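Local coordinates for sugar ABC transporter substrate-binding protein (Treponema pallidum subsp. pallidum, PDB 5U2P) that probably binds a small solute, perhaps a sugar, in the periplasm and delivers it to an ABC transporter for uptake, at residues F129-A141 with S336-R348. Numbering follows the deposited sequence.
With EDO (1,2-ethanediol), chain E.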
loop_
_atom_site.group_PDB
_atom_site.type_symbol
_atom_site.label_atom_id
_atom_site.label_comp_id
_atom_site.label_asym_id
_atom_site.label_seq_id
_atom_site.Cartn_x
_atom_site.Cartn_y
_atom_site.Cartn_z
ATOM N N PHE A 129 3.420 -14.061 9.474
ATOM C CA PHE A 129 2.434 -15.052 9.916
ATOM C C PHE A 129 1.481 -15.535 8.805
ATOM O O PHE A 129 0.533 -16.269 9.077
ATOM C CB PHE A 129 1.607 -14.477 11.084
ATOM C CG PHE A 129 2.323 -14.508 12.412
ATOM C CD1 PHE A 129 2.470 -15.697 13.105
ATOM C CD2 PHE A 129 2.844 -13.349 12.963
ATOM C CE1 PHE A 129 3.119 -15.730 14.334
ATOM C CE2 PHE A 129 3.493 -13.383 14.178
ATOM C CZ PHE A 129 3.633 -14.572 14.855
ATOM N N ALA A 130 1.732 -15.167 7.554
ATOM C CA ALA A 130 0.916 -15.688 6.472
ATOM C C ALA A 130 1.689 -15.657 5.162
ATOM O O ALA A 130 2.590 -14.829 4.973
ATOM C CB ALA A 130 -0.364 -14.879 6.338
ATOM N N LEU A 131 1.313 -16.554 4.268
ATOM C CA LEU A 131 1.732 -16.471 2.875
ATOM C C LEU A 131 0.844 -15.462 2.135
ATOM O O LEU A 131 -0.356 -15.682 1.998
ATOM C CB LEU A 131 1.650 -17.830 2.217
ATOM C CG LEU A 131 2.086 -17.895 0.733
ATOM C CD1 LEU A 131 2.744 -19.232 0.462
ATOM C CD2 LEU A 131 0.906 -17.679 -0.184
ATOM N N PRO A 132 1.430 -14.357 1.658
ATOM C CA PRO A 132 0.643 -13.309 1.008
ATOM C C PRO A 132 0.316 -13.629 -0.431
ATOM O O PRO A 132 1.107 -14.301 -1.084
ATOM C CB PRO A 132 1.561 -12.098 1.076
ATOM C CG PRO A 132 2.902 -12.674 1.040
ATOM C CD PRO A 132 2.852 -13.982 1.738
ATOM N N LEU A 133 -0.836 -13.154 -0.897
ATOM C CA LEU A 133 -1.253 -13.343 -2.286
ATOM C C LEU A 133 -0.780 -12.233 -3.227
ATOM O O LEU A 133 -0.852 -12.384 -4.454
ATOM C CB LEU A 133 -2.772 -13.446 -2.343
ATOM C CG LEU A 133 -3.367 -14.529 -1.450
ATOM C CD1 LEU A 133 -4.877 -14.583 -1.633
ATOM C CD2 LEU A 133 -2.727 -15.890 -1.705
ATOM N N ASN A 134 -0.304 -11.129 -2.650
ATOM C CA ASN A 134 0.263 -9.985 -3.375
ATOM C C ASN A 134 1.323 -9.327 -2.495
ATOM O O ASN A 134 1.228 -9.435 -1.268
ATOM C CB ASN A 134 -0.812 -8.936 -3.719
ATOM C CG ASN A 134 -1.930 -9.488 -4.597
ATOM O OD1 ASN A 134 -2.971 -9.922 -4.113
ATOM N ND2 ASN A 134 -1.722 -9.431 -5.912
ATOM N N CYS A 135 2.288 -8.601 -3.068
ATOM C CA CYS A 135 3.254 -7.902 -2.231
ATOM C C CYS A 135 2.673 -6.603 -1.674
ATOM O O CYS A 135 3.041 -6.159 -0.578
ATOM C CB CYS A 135 4.561 -7.617 -2.987
ATOM S SG CYS A 135 4.451 -6.415 -4.394
ATOM N N ALA A 136 1.726 -6.026 -2.409
ATOM C CA ALA A 136 1.164 -4.727 -2.077
ATOM C C ALA A 136 -0.102 -4.522 -2.865
ATOM O O ALA A 136 -0.251 -5.085 -3.953
ATOM C CB ALA A 136 2.164 -3.618 -2.367
ATOM N N VAL A 137 -1.019 -3.737 -2.307
ATOM C CA VAL A 137 -2.248 -3.340 -2.996
ATOM C C VAL A 137 -1.996 -2.156 -3.934
ATOM O O VAL A 137 -2.507 -2.090 -5.065
ATOM C CB VAL A 137 -3.358 -2.952 -1.990
ATOM C CG1 VAL A 137 -4.574 -2.389 -2.723
ATOM C CG2 VAL A 137 -3.757 -4.163 -1.166
ATOM N N SER A 138 -1.216 -1.219 -3.426
ATOM C CA SER A 138 -1.000 0.081 -4.032
ATOM C C SER A 138 0.421 0.554 -3.733
ATOM O O SER A 138 0.902 0.396 -2.605
ATOM C CB SER A 138 -2.024 1.075 -3.479
ATOM O OG SER A 138 -1.772 2.365 -3.972
ATOM N N ILE A 139 1.112 1.077 -4.742
ATOM C CA ILE A 139 2.407 1.730 -4.572
ATOM C C ILE A 139 2.242 3.216 -4.890
ATOM O O ILE A 139 1.691 3.557 -5.925
ATOM C CB ILE A 139 3.476 1.111 -5.492
ATOM C CG1 ILE A 139 3.662 -0.374 -5.153
ATOM C CG2 ILE A 139 4.783 1.866 -5.409
ATOM C CD1 ILE A 139 4.339 -0.659 -3.862
ATOM N N ASN A 140 2.676 4.089 -3.987
ATOM C CA ASN A 140 2.655 5.536 -4.231
ATOM C C ASN A 140 3.902 5.998 -4.945
ATOM O O ASN A 140 5.023 5.695 -4.525
ATOM C CB ASN A 140 2.526 6.309 -2.907
ATOM C CG ASN A 140 1.205 6.036 -2.195
ATOM O OD1 ASN A 140 0.160 5.883 -2.818
ATOM N ND2 ASN A 140 1.263 5.943 -0.874
ATOM N N ALA A 141 3.716 6.750 -6.020
ATOM C CA ALA A 141 4.844 7.321 -6.724
ATOM C C ALA A 141 4.446 8.610 -7.451
ATOM O O ALA A 141 3.261 8.932 -7.581
ATOM C CB ALA A 141 5.407 6.282 -7.711
ATOM N N SER A 336 1.204 -20.179 -12.228
ATOM C CA SER A 336 -0.153 -20.611 -12.518
ATOM C C SER A 336 -1.181 -19.679 -11.889
ATOM O O SER A 336 -2.122 -19.229 -12.542
ATOM C CB SER A 336 -0.349 -22.044 -12.024
ATOM O OG SER A 336 -1.679 -22.478 -12.218
ATOM N N PHE A 337 -0.980 -19.354 -10.620
ATOM C CA PHE A 337 -1.893 -18.490 -9.896
ATOM C C PHE A 337 -2.077 -17.125 -10.554
ATOM O O PHE A 337 -3.194 -16.607 -10.633
ATOM C CB PHE A 337 -1.367 -18.350 -8.453
ATOM C CG PHE A 337 -2.252 -17.556 -7.531
ATOM C CD1 PHE A 337 -3.593 -17.854 -7.400
ATOM C CD2 PHE A 337 -1.717 -16.540 -6.748
ATOM C CE1 PHE A 337 -4.394 -17.141 -6.534
ATOM C CE2 PHE A 337 -2.520 -15.811 -5.878
ATOM C CZ PHE A 337 -3.858 -16.114 -5.769
ATOM N N PHE A 338 -0.980 -16.519 -11.006
ATOM C CA PHE A 338 -1.035 -15.169 -11.528
ATOM C C PHE A 338 -1.407 -15.113 -13.008
ATOM O O PHE A 338 -1.394 -14.036 -13.608
ATOM C CB PHE A 338 0.290 -14.452 -11.277
ATOM C CG PHE A 338 0.322 -13.752 -9.935
ATOM C CD1 PHE A 338 0.752 -14.417 -8.800
ATOM C CD2 PHE A 338 -0.173 -12.470 -9.803
ATOM C CE1 PHE A 338 0.734 -13.788 -7.563
ATOM C CE2 PHE A 338 -0.200 -11.834 -8.567
ATOM C CZ PHE A 338 0.259 -12.500 -7.445
ATOM N N GLU A 339 -1.763 -16.258 -13.582
ATOM C CA GLU A 339 -2.445 -16.252 -14.880
ATOM C C GLU A 339 -3.903 -15.822 -14.682
ATOM O O GLU A 339 -4.576 -15.426 -15.630
ATOM C CB GLU A 339 -2.360 -17.624 -15.546
ATOM C CG GLU A 339 -0.964 -17.940 -16.060
ATOM C CD GLU A 339 -0.860 -19.325 -16.661
ATOM O OE1 GLU A 339 -1.898 -20.013 -16.742
ATOM O OE2 GLU A 339 0.258 -19.724 -17.051
ATOM N N GLU A 340 -4.365 -15.883 -13.433
ATOM C CA GLU A 340 -5.722 -15.498 -13.058
ATOM C C GLU A 340 -5.763 -14.364 -12.038
ATOM O O GLU A 340 -6.578 -13.453 -12.125
ATOM C CB GLU A 340 -6.454 -16.708 -12.484
ATOM C CG GLU A 340 -6.463 -17.906 -13.406
ATOM C CD GLU A 340 -7.594 -18.859 -13.093
ATOM O OE1 GLU A 340 -7.333 -19.898 -12.450
ATOM O OE2 GLU A 340 -8.743 -18.566 -13.489
ATOM N N HIS A 341 -4.890 -14.433 -11.045
ATOM C CA HIS A 341 -4.938 -13.481 -9.951
ATOM C C HIS A 341 -4.380 -12.138 -10.388
ATOM O O HIS A 341 -3.313 -12.075 -10.998
ATOM C CB HIS A 341 -4.161 -14.030 -8.751
ATOM C CG HIS A 341 -4.352 -13.240 -7.494
ATOM N ND1 HIS A 341 -5.553 -13.187 -6.824
ATOM C CD2 HIS A 341 -3.492 -12.466 -6.790
ATOM C CE1 HIS A 341 -5.431 -12.409 -5.763
ATOM N NE2 HIS A 341 -4.188 -11.962 -5.717
ATOM N N LYS A 342 -5.113 -11.071 -10.073
ATOM C CA LYS A 342 -4.735 -9.715 -10.424
ATOM C C LYS A 342 -3.845 -9.096 -9.356
ATOM O O LYS A 342 -3.853 -9.516 -8.182
ATOM C CB LYS A 342 -5.986 -8.853 -10.614
ATOM C CG LYS A 342 -7.001 -9.449 -11.578
ATOM C CD LYS A 342 -8.246 -8.570 -11.672
ATOM C CE LYS A 342 -9.238 -9.092 -12.715
ATOM N NZ LYS A 342 -10.490 -8.271 -12.772
ATOM N N GLY A 343 -3.081 -8.094 -9.767
ATOM C CA GLY A 343 -2.307 -7.304 -8.831
ATOM C C GLY A 343 -0.835 -7.630 -8.915
ATOM O O GLY A 343 -0.399 -8.422 -9.759
ATOM N N LEU A 344 -0.066 -6.983 -8.050
ATOM C CA LEU A 344 1.370 -7.153 -8.022
ATOM C C LEU A 344 1.721 -8.525 -7.435
ATOM O O LEU A 344 1.047 -9.004 -6.519
ATOM C CB LEU A 344 2.019 -6.013 -7.219
ATOM C CG LEU A 344 1.901 -4.624 -7.874
ATOM C CD1 LEU A 344 2.341 -3.545 -6.890
ATOM C CD2 LEU A 344 2.718 -4.545 -9.148
ATOM N N PRO A 345 2.773 -9.167 -7.963
ATOM C CA PRO A 345 3.146 -10.489 -7.456
ATOM C C PRO A 345 3.603 -10.443 -6.000
ATOM O O PRO A 345 4.016 -9.392 -5.492
ATOM C CB PRO A 345 4.298 -10.911 -8.381
ATOM C CG PRO A 345 4.905 -9.627 -8.825
ATOM C CD PRO A 345 3.739 -8.679 -8.970
ATOM N N ALA A 346 3.543 -11.588 -5.339
ATOM C CA ALA A 346 4.005 -11.700 -3.950
ATOM C C ALA A 346 5.454 -12.170 -3.899
ATOM O O ALA A 346 6.206 -11.831 -2.976
ATOM C CB ALA A 346 3.125 -12.660 -3.181
ATOM N N PHE A 347 5.826 -12.955 -4.904
ATOM C CA PHE A 347 7.140 -13.576 -4.979
ATOM C C PHE A 347 7.975 -13.115 -6.179
ATOM O O PHE A 347 7.458 -12.711 -7.226
ATOM C CB PHE A 347 6.994 -15.108 -5.022
ATOM C CG PHE A 347 6.500 -15.712 -3.730
ATOM C CD1 PHE A 347 7.393 -16.175 -2.777
ATOM C CD2 PHE A 347 5.140 -15.814 -3.475
ATOM C CE1 PHE A 347 6.939 -16.723 -1.593
ATOM C CE2 PHE A 347 4.680 -16.360 -2.297
ATOM C CZ PHE A 347 5.583 -16.817 -1.348
ATOM N N ARG A 348 9.284 -13.176 -5.973
ATOM C CA ARG A 348 10.292 -13.022 -7.022
ATOM C C ARG A 348 10.059 -13.958 -8.213
ATOM O O ARG A 348 9.708 -15.123 -8.034
ATOM C CB ARG A 348 11.668 -13.321 -6.424
ATOM C CG ARG A 348 12.786 -12.400 -6.820
ATOM C CD ARG A 348 14.008 -12.665 -5.935
ATOM N NE ARG A 348 13.716 -12.448 -4.518
ATOM C CZ ARG A 348 13.548 -11.248 -3.973
ATOM N NH1 ARG A 348 13.644 -10.168 -4.735
ATOM N NH2 ARG A 348 13.290 -11.125 -2.676
HETATM C C1 EDO E . -2.306 3.734 -0.567
HETATM O O1 EDO E . -1.511 4.033 -1.713
HETATM C C2 EDO E . -1.866 4.499 0.672
HETATM O O2 EDO E . -1.097 5.673 0.415
HETATM O O HOH W 1 -5.541 -8.385 -5.826
HETATM O O HOH W 2 -1.671 -5.882 -6.150
#
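Asn-134 and Ala-346 bring the two segments together, their CA atoms 4.2 Å apart, where the 133-137 linker runs past the loop that follows helix 331-337; the backbones share one weak hydrogen bond, Cys-135 N to Pro-345 O. The side-chain amide of Asn-134 does most of the joining. Its OD1 accepts a nearly straight bond from His-341 NE2 (2.9 Å, 164°), the oxygen lying in the imidazole plane, while ND2 gives its hydrogens to Leu-344 O at 2.9 Å and Lys-342 O at 3.1 Å. Three hydrogen bonds thus fix the flip of the amide and tie it to both sides of Gly-343, which lies close against ND2 and takes up a backbone conformation (phi 107°) that suits glycine. With CG of His-341 anti to the backbone N (chi1 -170°), NE2 is placed at Asn-134 OD1, and Phe-337 CZ lies 3.4 Å above one imidazole face, near the rim. Leu-133 CD2 meets Phe-337 CE2 at 4.2 Å. Farther along, Leu-344 packs beside Cys-135, its CB 3.7 Å from SG, and sets CD1 against Ile-139 CG1. A water bridges Ala-136 O and Leu-344 N, and Ala-346 CB packs on Pro-132 O. Beyond this contact, Ser-138 and Asn-140 hold an ethanediol, probably from the crystallisation liquor, that also bonds to Asp-377. The linker leads from edge strand 131-132, paired with 307-311, into strand 138-145 of the second sheet, as in the interlobe crossings of periplasmic binding proteins; helix 45-58 packs against Phe-337, and helix 360-367 touches Cys-135 and Ile-139.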